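Local coordinates for protein amidase (PDB 5EWQ) that probably hydrolyses amide bonds as a member of the amidase family, giving a carboxylate and ammonia, at residues A[99-102]-A[103-107]; A[275-278]-A[279-282]; A[298-301]-A[302-305]. All coordinates share one frame; numbering follows the deposited sequence.

Contact 1: A[99-102]-A[103-107]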
ATOM      1  N   ALA A  99     -20.894  -9.958  -4.149  1.00 68.26           N
ATOM      2  CA  ALA A  99     -21.271  -9.641  -2.774  1.00 74.48           C
ATOM      3  C   ALA A  99     -22.534 -10.383  -2.349  1.00 83.33           C
ATOM      4  O   ALA A  99     -22.608 -10.911  -1.240  1.00 75.86           O
ATOM      5  CB  ALA A  99     -21.462  -8.141  -2.611  1.00 67.84           C
ATOM      6  N   ARG A 100     -23.526 -10.415  -3.234  1.00 88.60           N
ATOM      7  CA  ARG A 100     -24.784 -11.095  -2.949  1.00 81.03           C
ATOM      8  C   ARG A 100     -24.571 -12.597  -2.799  1.00 84.62           C
ATOM      9  O   ARG A 100     -25.210 -13.244  -1.971  1.00 86.84           O
ATOM     10  CB  ARG A 100     -25.812 -10.821  -4.049  1.00 82.95           C
ATOM     11  CG  ARG A 100     -26.160  -9.352  -4.232  1.00 90.06           C
ATOM     12  CD  ARG A 100     -27.294  -9.173  -5.231  1.00 92.82           C
ATOM     13  NE  ARG A 100     -27.525  -7.768  -5.556  1.00 97.52           N
ATOM     14  CZ  ARG A 100     -27.166  -7.196  -6.702  1.00 96.63           C
ATOM     15  NH1 ARG A 100     -26.562  -7.912  -7.642  1.00 92.22           N
ATOM     16  NH2 ARG A 100     -27.415  -5.911  -6.911  1.00 98.24           N
ATOM     17  N   LYS A 101     -23.667 -13.145  -3.606  1.00 86.64           N
ATOM     18  CA  LYS A 101     -23.360 -14.569  -3.559  1.00 89.66           C
ATOM     19  C   LYS A 101     -22.652 -14.930  -2.256  1.00 92.83           C
ATOM     20  O   LYS A 101     -22.801 -16.038  -1.742  1.00105.29           O
ATOM     21  CB  LYS A 101     -22.502 -14.974  -4.760  1.00 80.65           C
ATOM     22  CG  LYS A 101     -22.266 -16.471  -4.880  1.00 82.85           C
ATOM     23  CD  LYS A 101     -21.472 -16.811  -6.132  1.00 88.95           C
ATOM     24  CE  LYS A 101     -21.263 -18.312  -6.258  1.00 92.67           C
ATOM     25  NZ  LYS A 101     -20.505 -18.670  -7.489  1.00 94.39           N
ATOM     26  N   LEU A 102     -21.884 -13.984  -1.724  1.00 78.87           N
ATOM     27  CA  LEU A 102     -21.198 -14.182  -0.453  1.00 78.34           C
ATOM     28  C   LEU A 102     -22.172 -14.049   0.713  1.00 81.47           C
ATOM     29  O   LEU A 102     -21.907 -14.533   1.812  1.00 82.57           O
ATOM     30  CB  LEU A 102     -20.046 -13.187  -0.302  1.00 77.93           C
ATOM     31  CG  LEU A 102     -18.854 -13.404  -1.237  1.00 72.83           C
ATOM     32  CD1 LEU A 102     -17.883 -12.237  -1.156  1.00 66.47           C
ATOM     33  CD2 LEU A 102     -18.151 -14.715  -0.916  1.00 71.63           C
ATOM     34  N   ASP A 103     -23.299 -13.388   0.466  1.00 83.08           N
ATOM     35  CA  ASP A 103     -24.357 -13.277   1.463  1.00 91.47           C
ATOM     36  C   ASP A 103     -25.175 -14.561   1.527  1.00103.83           C
ATOM     37  O   ASP A 103     -25.613 -14.979   2.599  1.00111.15           O
ATOM     38  CB  ASP A 103     -25.270 -12.088   1.156  1.00 86.83           C
ATOM     39  CG  ASP A 103     -24.742 -10.785   1.721  1.00 83.69           C
ATOM     40  OD1 ASP A 103     -24.157 -10.809   2.823  1.00 83.08           O
ATOM     41  OD2 ASP A 103     -24.916  -9.736   1.066  1.00 88.93           O
ATOM     42  N   GLN A 104     -25.378 -15.181   0.368  1.00 95.70           N
ATOM     43  CA  GLN A 104     -26.147 -16.416   0.279  1.00104.41           C
ATOM     44  C   GLN A 104     -25.402 -17.582   0.920  1.00113.85           C
ATOM     45  O   GLN A 104     -25.985 -18.370   1.667  1.00124.65           O
ATOM     46  CB  GLN A 104     -26.470 -16.741  -1.181  1.00105.40           C
ATOM     47  CG  GLN A 104     -27.336 -15.703  -1.873  1.00111.46           C
ATOM     48  CD  GLN A 104     -27.557 -16.015  -3.340  1.00123.34           C
ATOM     49  OE1 GLN A 104     -26.945 -16.930  -3.891  1.00125.75           O
ATOM     50  NE2 GLN A 104     -28.437 -15.254  -3.981  1.00129.47           N
ATOM     51  N   GLU A 105     -24.111 -17.685   0.624  1.00 93.56           N
ATOM     52  CA  GLU A 105     -23.292 -18.770   1.148  1.00 94.00           C
ATOM     53  C   GLU A 105     -22.554 -18.348   2.413  1.00 92.23           C
ATOM     54  O   GLU A 105     -21.559 -18.964   2.793  1.00 91.30           O
ATOM     55  CB  GLU A 105     -22.288 -19.240   0.093  1.00 91.53           C
ATOM     56  CG  GLU A 105     -22.907 -19.551  -1.259  1.00 92.88           C
ATOM     57  CD  GLU A 105     -21.883 -20.031  -2.269  1.00104.40           C
ATOM     58  OE1 GLU A 105     -22.144 -19.910  -3.484  1.00109.48           O
ATOM     59  OE2 GLU A 105     -20.819 -20.530  -1.847  1.00102.94           O
ATOM     60  N   ARG A 106     -23.045 -17.296   3.060  1.00 91.96           N
ATOM     61  CA  ARG A 106     -22.393 -16.766   4.253  1.00 90.35           C
ATOM     62  C   ARG A 106     -22.412 -17.759   5.410  1.00106.73           C
ATOM     63  O   ARG A 106     -21.363 -18.221   5.852  1.00108.13           O
ATOM     64  CB  ARG A 106     -23.046 -15.453   4.688  1.00 89.97           C
ATOM     65  CG  ARG A 106     -22.637 -15.011   6.082  1.00 95.77           C
ATOM     66  CD  ARG A 106     -22.856 -13.526   6.306  1.00 90.33           C
ATOM     67  NE  ARG A 106     -22.650 -13.166   7.705  1.00 91.26           N
ATOM     68  CZ  ARG A 106     -21.458 -13.041   8.280  1.00 87.72           C
ATOM     69  NH1 ARG A 106     -20.351 -13.246   7.577  1.00 83.29           N
ATOM     70  NH2 ARG A 106     -21.370 -12.710   9.561  1.00 86.50           N
ATOM     71  N   SER A 107     -23.605 -18.101   5.886  1.00 97.97           N
ATOM     72  CA  SER A 107     -23.748 -18.955   7.062  1.00104.86           C
ATOM     73  C   SER A 107     -23.226 -20.374   6.837  1.00102.92           C
ATOM     74  O   SER A 107     -23.130 -21.162   7.778  1.00105.75           O
ATOM     75  CB  SER A 107     -25.215 -19.011   7.499  1.00110.00           C
ATOM     76  OG  SER A 107     -26.034 -19.540   6.469  1.00115.42           O
TER
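K101 and E105 are four residues apart, and their side chains run alongside each other. K101 is extended to its end, with CG anti to the backbone N (chi1 -173°). E105 OE1 meets the methylene flank of this chain, 3.3 Å from K101 CE. The charges do not pair: K101 NZ stays 4.5 Å from E105 OE1, too far apart for a salt bridge. Q104 is on this exposed side too, its CG 3.3 Å from R100 O.

The tight part is the backbone. E105 N donates to K101 O over 3.2 Å, nearly straight at 161°. Q104 N reaches R100 O at 3.0 Å. D103 N divides weakly between A99 O and R100 O. The series stops at L102 O: R106 N has a poor angle to it, and Y115 OH bonds to it instead.

The other polar ends turn to helices of the fold. D103 accepts from the backbone N of Y64 and E65, at the start of helix 64-79. R100 forms a salt bridge with E65, and R106 with D58. The arrangement is that of two helices in close succession: helix 95-104 ends, and helix 106-109 starts after a one-residue break at E105, which occupies the N-cap position.

Contact 2: A[275-278]-A[279-282]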
ATOM      1  N   THR A 275      -5.157  -8.662   9.535  1.00 66.54           N
ATOM      2  CA  THR A 275      -6.225  -9.521   9.036  1.00 61.52           C
ATOM      3  C   THR A 275      -6.043  -9.789   7.546  1.00 56.78           C
ATOM      4  O   THR A 275      -6.148 -10.929   7.091  1.00 55.00           O
ATOM      5  CB  THR A 275      -7.609  -8.894   9.282  1.00 55.44           C
ATOM      6  OG1 THR A 275      -7.837  -8.779  10.692  1.00 70.49           O
ATOM      7  CG2 THR A 275      -8.699  -9.752   8.669  1.00 56.76           C
ATOM      8  N   LEU A 276      -5.763  -8.730   6.795  1.00 56.78           N
ATOM      9  CA  LEU A 276      -5.514  -8.841   5.365  1.00 53.85           C
ATOM     10  C   LEU A 276      -4.197  -9.561   5.093  1.00 49.86           C
ATOM     11  O   LEU A 276      -4.064 -10.289   4.108  1.00 48.97           O
ATOM     12  CB  LEU A 276      -5.500  -7.454   4.718  1.00 51.12           C
ATOM     13  CG  LEU A 276      -5.253  -7.391   3.210  1.00 52.52           C
ATOM     14  CD1 LEU A 276      -6.347  -8.128   2.463  1.00 58.96           C
ATOM     15  CD2 LEU A 276      -5.163  -5.949   2.745  1.00 49.33           C
ATOM     16  N   PHE A 277      -3.230  -9.358   5.984  1.00 49.50           N
ATOM     17  CA  PHE A 277      -1.893  -9.920   5.828  1.00 50.07           C
ATOM     18  C   PHE A 277      -1.893 -11.444   5.940  1.00 67.76           C
ATOM     19  O   PHE A 277      -0.945 -12.106   5.516  1.00 72.04           O
ATOM     20  CB  PHE A 277      -0.947  -9.311   6.866  1.00 50.33           C
ATOM     21  CG  PHE A 277       0.495  -9.683   6.672  1.00 50.77           C
ATOM     22  CD1 PHE A 277       1.157  -9.354   5.502  1.00 48.69           C
ATOM     23  CD2 PHE A 277       1.193 -10.343   7.669  1.00 53.48           C
ATOM     24  CE1 PHE A 277       2.487  -9.690   5.323  1.00 53.96           C
ATOM     25  CE2 PHE A 277       2.522 -10.680   7.497  1.00 55.62           C
ATOM     26  CZ  PHE A 277       3.170 -10.351   6.323  1.00 52.12           C
ATOM     27  N   ASN A 278      -2.961 -11.995   6.507  1.00 74.05           N
ATOM     28  CA  ASN A 278      -3.086 -13.439   6.670  1.00 76.08           C
ATOM     29  C   ASN A 278      -3.257 -14.174   5.343  1.00 77.59           C
ATOM     30  O   ASN A 278      -2.776 -15.295   5.182  1.00 88.78           O
ATOM     31  CB  ASN A 278      -4.261 -13.771   7.591  1.00 70.65           C
ATOM     32  CG  ASN A 278      -3.982 -13.428   9.041  1.00 68.27           C
ATOM     33  OD1 ASN A 278      -2.836 -13.453   9.488  1.00 66.31           O
ATOM     34  ND2 ASN A 278      -5.034 -13.107   9.786  1.00 62.92           N
ATOM     35  N   ALA A 279      -3.942 -13.540   4.396  1.00 71.25           N
ATOM     36  CA  ALA A 279      -4.252 -14.183   3.123  1.00 69.65           C
ATOM     37  C   ALA A 279      -3.238 -13.848   2.035  1.00 55.99           C
ATOM     38  O   ALA A 279      -3.185 -14.516   1.003  1.00 53.65           O
ATOM     39  CB  ALA A 279      -5.649 -13.796   2.666  1.00 61.71           C
HETATM   40  N   MSE A 280      -2.439 -12.811   2.259  1.00 57.29           N
HETATM   41  CA  MSE A 280      -1.446 -12.400   1.273  1.00 56.22           C
HETATM   42  C   MSE A 280      -0.219 -13.303   1.312  1.00 60.32           C
HETATM   43  O   MSE A 280       0.342 -13.650   0.271  1.00 58.13           O
HETATM   44  CB  MSE A 280      -1.026 -10.949   1.497  1.00 46.82           C
HETATM   45  CG  MSE A 280      -2.167  -9.948   1.473  1.00 44.88           C
HETATM   46 SE   MSE A 280      -1.476  -8.127   1.471  0.84 65.81          SE
HETATM   47  CE  MSE A 280       0.346  -8.529   2.036  1.00 69.28           C
ATOM     48  N   ILE A 281       0.195 -13.679   2.518  1.00 53.35           N
ATOM     49  CA  ILE A 281       1.367 -14.529   2.694  1.00 55.56           C
ATOM     50  C   ILE A 281       1.125 -15.932   2.153  1.00 72.25           C
ATOM     51  O   ILE A 281      -0.017 -16.334   1.928  1.00 78.18           O
ATOM     52  CB  ILE A 281       1.774 -14.631   4.175  1.00 59.84           C
ATOM     53  CG1 ILE A 281       0.663 -15.301   4.989  1.00 70.19           C
ATOM     54  CG2 ILE A 281       2.096 -13.258   4.732  1.00 64.31           C
ATOM     55  CD1 ILE A 281       0.987 -15.452   6.460  1.00 76.46           C
ATOM     56  N   GLY A 282       2.207 -16.674   1.949  1.00 63.80           N
ATOM     57  CA  GLY A 282       2.114 -18.031   1.445  1.00 69.97           C
ATOM     58  C   GLY A 282       3.314 -18.417   0.605  1.00 79.24           C
ATOM     59  O   GLY A 282       4.285 -17.666   0.509  1.00 77.27           O
TER
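The last, weakly bonded turn of helix 270-280 brings F277 against I281, where the chain leaves the helix. I281 CG2 sits over one face of the F277 ring in a CH-pi contact. It is 3.7 Å from the centroid of the F277 ring. The approach is 20° off the ring normal, shifted toward the rim. The torsion of I281 explains this: CG1 lies between the backbone N and the carbonyl carbon (chi1 63°), and CG2 is left beside the N, facing the ring.

M280, modelled as selenomethionine, meets the same ring differently. Its chain bends at the last torsion, and CE comes to the ring edge, near the plane, 3.7 Å from F277 CD1. M280 SE also packs on L276 CG at 4.2 Å.

One backbone hydrogen bond crosses the contact. A279 N donates to L276 O over 3.3 Å. This three-residue step goes with the weak bonding of the helix here.

The contact is largely buried. On the loop side, N278 OD1 accepts from Y301 N, and the F277 ring meets the Y301 ring with planes at about 60°. P265 of strand 263-267 touches L276, F277 and M280. L155 of helix 150-155 touches L276 and A279, while L276 also reaches L219 and V221 of strand 219-223.

Contact 3: A[298-301]-A[302-305]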
ATOM      1  N   ARG A 298       2.056 -20.985   8.438  1.00116.91           N
ATOM      2  CA  ARG A 298       1.146 -19.847   8.358  1.00123.25           C
ATOM      3  C   ARG A 298       0.549 -19.537   9.726  1.00123.54           C
ATOM      4  O   ARG A 298       0.106 -20.439  10.438  1.00128.96           O
ATOM      5  CB  ARG A 298       0.034 -20.119   7.343  1.00120.73           C
ATOM      6  N   ILE A 299       0.540 -18.258  10.089  1.00112.08           N
ATOM      7  CA  ILE A 299       0.077 -17.840  11.408  1.00100.78           C
ATOM      8  C   ILE A 299      -1.088 -16.857  11.320  1.00 92.32           C
ATOM      9  O   ILE A 299      -1.292 -16.210  10.293  1.00 91.69           O
ATOM     10  CB  ILE A 299       1.215 -17.184  12.221  1.00 96.05           C
ATOM     11  CG1 ILE A 299       2.580 -17.678  11.738  1.00 93.44           C
ATOM     12  CG2 ILE A 299       1.035 -17.445  13.711  1.00 97.50           C
ATOM     13  CD1 ILE A 299       3.750 -17.005  12.423  1.00 96.56           C
ATOM     14  N   ASP A 300      -1.852 -16.756  12.404  1.00 86.37           N
ATOM     15  CA  ASP A 300      -2.904 -15.754  12.516  1.00 81.86           C
ATOM     16  C   ASP A 300      -2.348 -14.533  13.243  1.00 75.95           C
ATOM     17  O   ASP A 300      -2.140 -14.564  14.456  1.00 74.30           O
ATOM     18  CB  ASP A 300      -4.119 -16.322  13.257  1.00 87.60           C
ATOM     19  CG  ASP A 300      -5.376 -15.491  13.052  1.00 88.75           C
ATOM     20  OD1 ASP A 300      -5.258 -14.285  12.750  1.00 88.62           O
ATOM     21  OD2 ASP A 300      -6.485 -16.048  13.193  1.00 75.93           O
ATOM     22  N   TYR A 301      -2.110 -13.460  12.496  1.00 72.69           N
ATOM     23  CA  TYR A 301      -1.470 -12.268  13.045  1.00 65.81           C
ATOM     24  C   TYR A 301      -2.434 -11.361  13.807  1.00 65.52           C
ATOM     25  O   TYR A 301      -2.149 -10.182  14.010  1.00 73.25           O
ATOM     26  CB  TYR A 301      -0.797 -11.467  11.924  1.00 70.64           C
ATOM     27  CG  TYR A 301       0.405 -12.151  11.309  1.00 68.99           C
ATOM     28  CD1 TYR A 301       1.672 -11.992  11.855  1.00 66.58           C
ATOM     29  CD2 TYR A 301       0.274 -12.948  10.180  1.00 65.72           C
ATOM     30  CE1 TYR A 301       2.773 -12.612  11.297  1.00 63.93           C
ATOM     31  CE2 TYR A 301       1.371 -13.573   9.614  1.00 70.37           C
ATOM     32  CZ  TYR A 301       2.618 -13.401  10.177  1.00 68.83           C
ATOM     33  OH  TYR A 301       3.714 -14.019   9.621  1.00 73.98           O
ATOM     34  N   THR A 302      -3.567 -11.909  14.234  1.00 72.24           N
ATOM     35  CA  THR A 302      -4.568 -11.118  14.944  1.00 81.27           C
ATOM     36  C   THR A 302      -4.828 -11.643  16.354  1.00 90.36           C
ATOM     37  O   THR A 302      -5.563 -11.028  17.125  1.00102.98           O
ATOM     38  CB  THR A 302      -5.903 -11.082  14.175  1.00 79.15           C
ATOM     39  OG1 THR A 302      -6.396 -12.416  14.002  1.00 81.81           O
ATOM     40  CG2 THR A 302      -5.716 -10.434  12.811  1.00 78.96           C
ATOM     41  N   LYS A 303      -4.222 -12.778  16.687  1.00 87.67           N
ATOM     42  CA  LYS A 303      -4.431 -13.392  17.994  1.00 87.63           C
ATOM     43  C   LYS A 303      -3.499 -12.806  19.052  1.00 99.82           C
ATOM     44  O   LYS A 303      -3.951 -12.336  20.096  1.00 86.92           O
ATOM     45  CB  LYS A 303      -4.237 -14.909  17.913  1.00 87.92           C
ATOM     46  CG  LYS A 303      -5.200 -15.610  16.969  1.00 87.12           C
ATOM     47  CD  LYS A 303      -5.056 -17.120  17.053  1.00 87.47           C
ATOM     48  CE  LYS A 303      -5.505 -17.646  18.408  1.00 89.59           C
ATOM     49  NZ  LYS A 303      -6.948 -17.373  18.657  1.00 90.23           N
ATOM     50  N   ASP A 304      -2.198 -12.834  18.776  1.00115.82           N
ATOM     51  CA  ASP A 304      -1.203 -12.354  19.729  1.00118.50           C
ATOM     52  C   ASP A 304      -1.008 -10.842  19.644  1.00109.77           C
ATOM     53  O   ASP A 304       0.119 -10.357  19.555  1.00116.12           O
ATOM     54  CB  ASP A 304       0.134 -13.065  19.505  1.00119.50           C
ATOM     55  CG  ASP A 304       0.040 -14.564  19.714  1.00127.87           C
ATOM     56  OD1 ASP A 304      -1.035 -15.138  19.442  1.00132.83           O
ATOM     57  OD2 ASP A 304       1.042 -15.168  20.152  1.00129.77           O
ATOM     58  N   LEU A 305      -2.113 -10.105  19.672  1.00 92.46           N
ATOM     59  CA  LEU A 305      -2.067  -8.647  19.633  1.00 74.29           C
ATOM     60  C   LEU A 305      -2.626  -8.053  20.921  1.00 74.02           C
ATOM     61  O   LEU A 305      -3.840  -7.923  21.079  1.00 74.52           O
ATOM     62  CB  LEU A 305      -2.842  -8.115  18.425  1.00 70.69           C
ATOM     63  CG  LEU A 305      -2.028  -7.738  17.183  1.00 65.38           C
ATOM     64  CD1 LEU A 305      -1.095  -8.865  16.772  1.00 68.79           C
ATOM     65  CD2 LEU A 305      -2.953  -7.362  16.036  1.00 65.05           C
TER
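D300 and T302 make the polar part of this loop contact. D300 OD1 accepts two hydrogen bonds from T302. The hydroxyl T302 OG1 donates to D300 OD1 over 2.5 Å, a shortness that is not significant at this resolution. The backbone T302 N donates to the same D300 OD1 over 3.3 Å, at an N-H angle of 139°. Both donors approach from the same face of the carboxylate, well above its plane. The torsions suit this. D300 CG is anti to its backbone N (chi1 -163°), which swings the carboxylate forward along the chain. T302 OG1 lies between its own N and carbonyl carbon (chi1 59°), on the side of D300. The bond from T302 N to D300 OD1 closes an Asx turn.

The van der Waals contacts involve K303 and L305. K303 crosses D300 at about a right angle, with K303 CG 3.9 Å from D300 CB. The K303 chain then bends twice, and K303 NZ stays 5.6 Å from D300 OD2, too far for a salt bridge. A methyl of L305, CD1, lies near Y301 O. From K303 to L305 the chain makes an inverse gamma turn centred on D304, with a weak bond from L305 N to K303 O.

Other bonds and packing link the loop to the rest of the fold. Y301 OH bonds to R247, and T302 O accepts from K271 of helix 270-280. L305 packs on F495 and Y499 of helix 491-503.

The chemistry centres on one carboxylate oxygen. Two T302 donors, with a weak third from N278 ND2, meet at D300 OD1. This probably limits rotation of the carboxylate and may stabilise its negative charge.

The contacts follow one another along the chain, and all belong to the amidase family region. Contact 1 is peripheral, at the junction of helices 95-104 and 106-109. Its centre is about 22 Å from that of contact 2 and about 26 Å from that of contact 3, and it touches neither. Contacts 2 and 3 have centres about 10 Å apart and do touch. Helix 270-280 follows strand 263-267 of the central mixed sheet. The loop with contact 3 then returns along this helix on the way to strand 314-317. Contact 2 thus packs the helix end on the sheet. Contact 3 sits between helices 270-280 and 491-503, while contact 1 joins outer helices of the same fold.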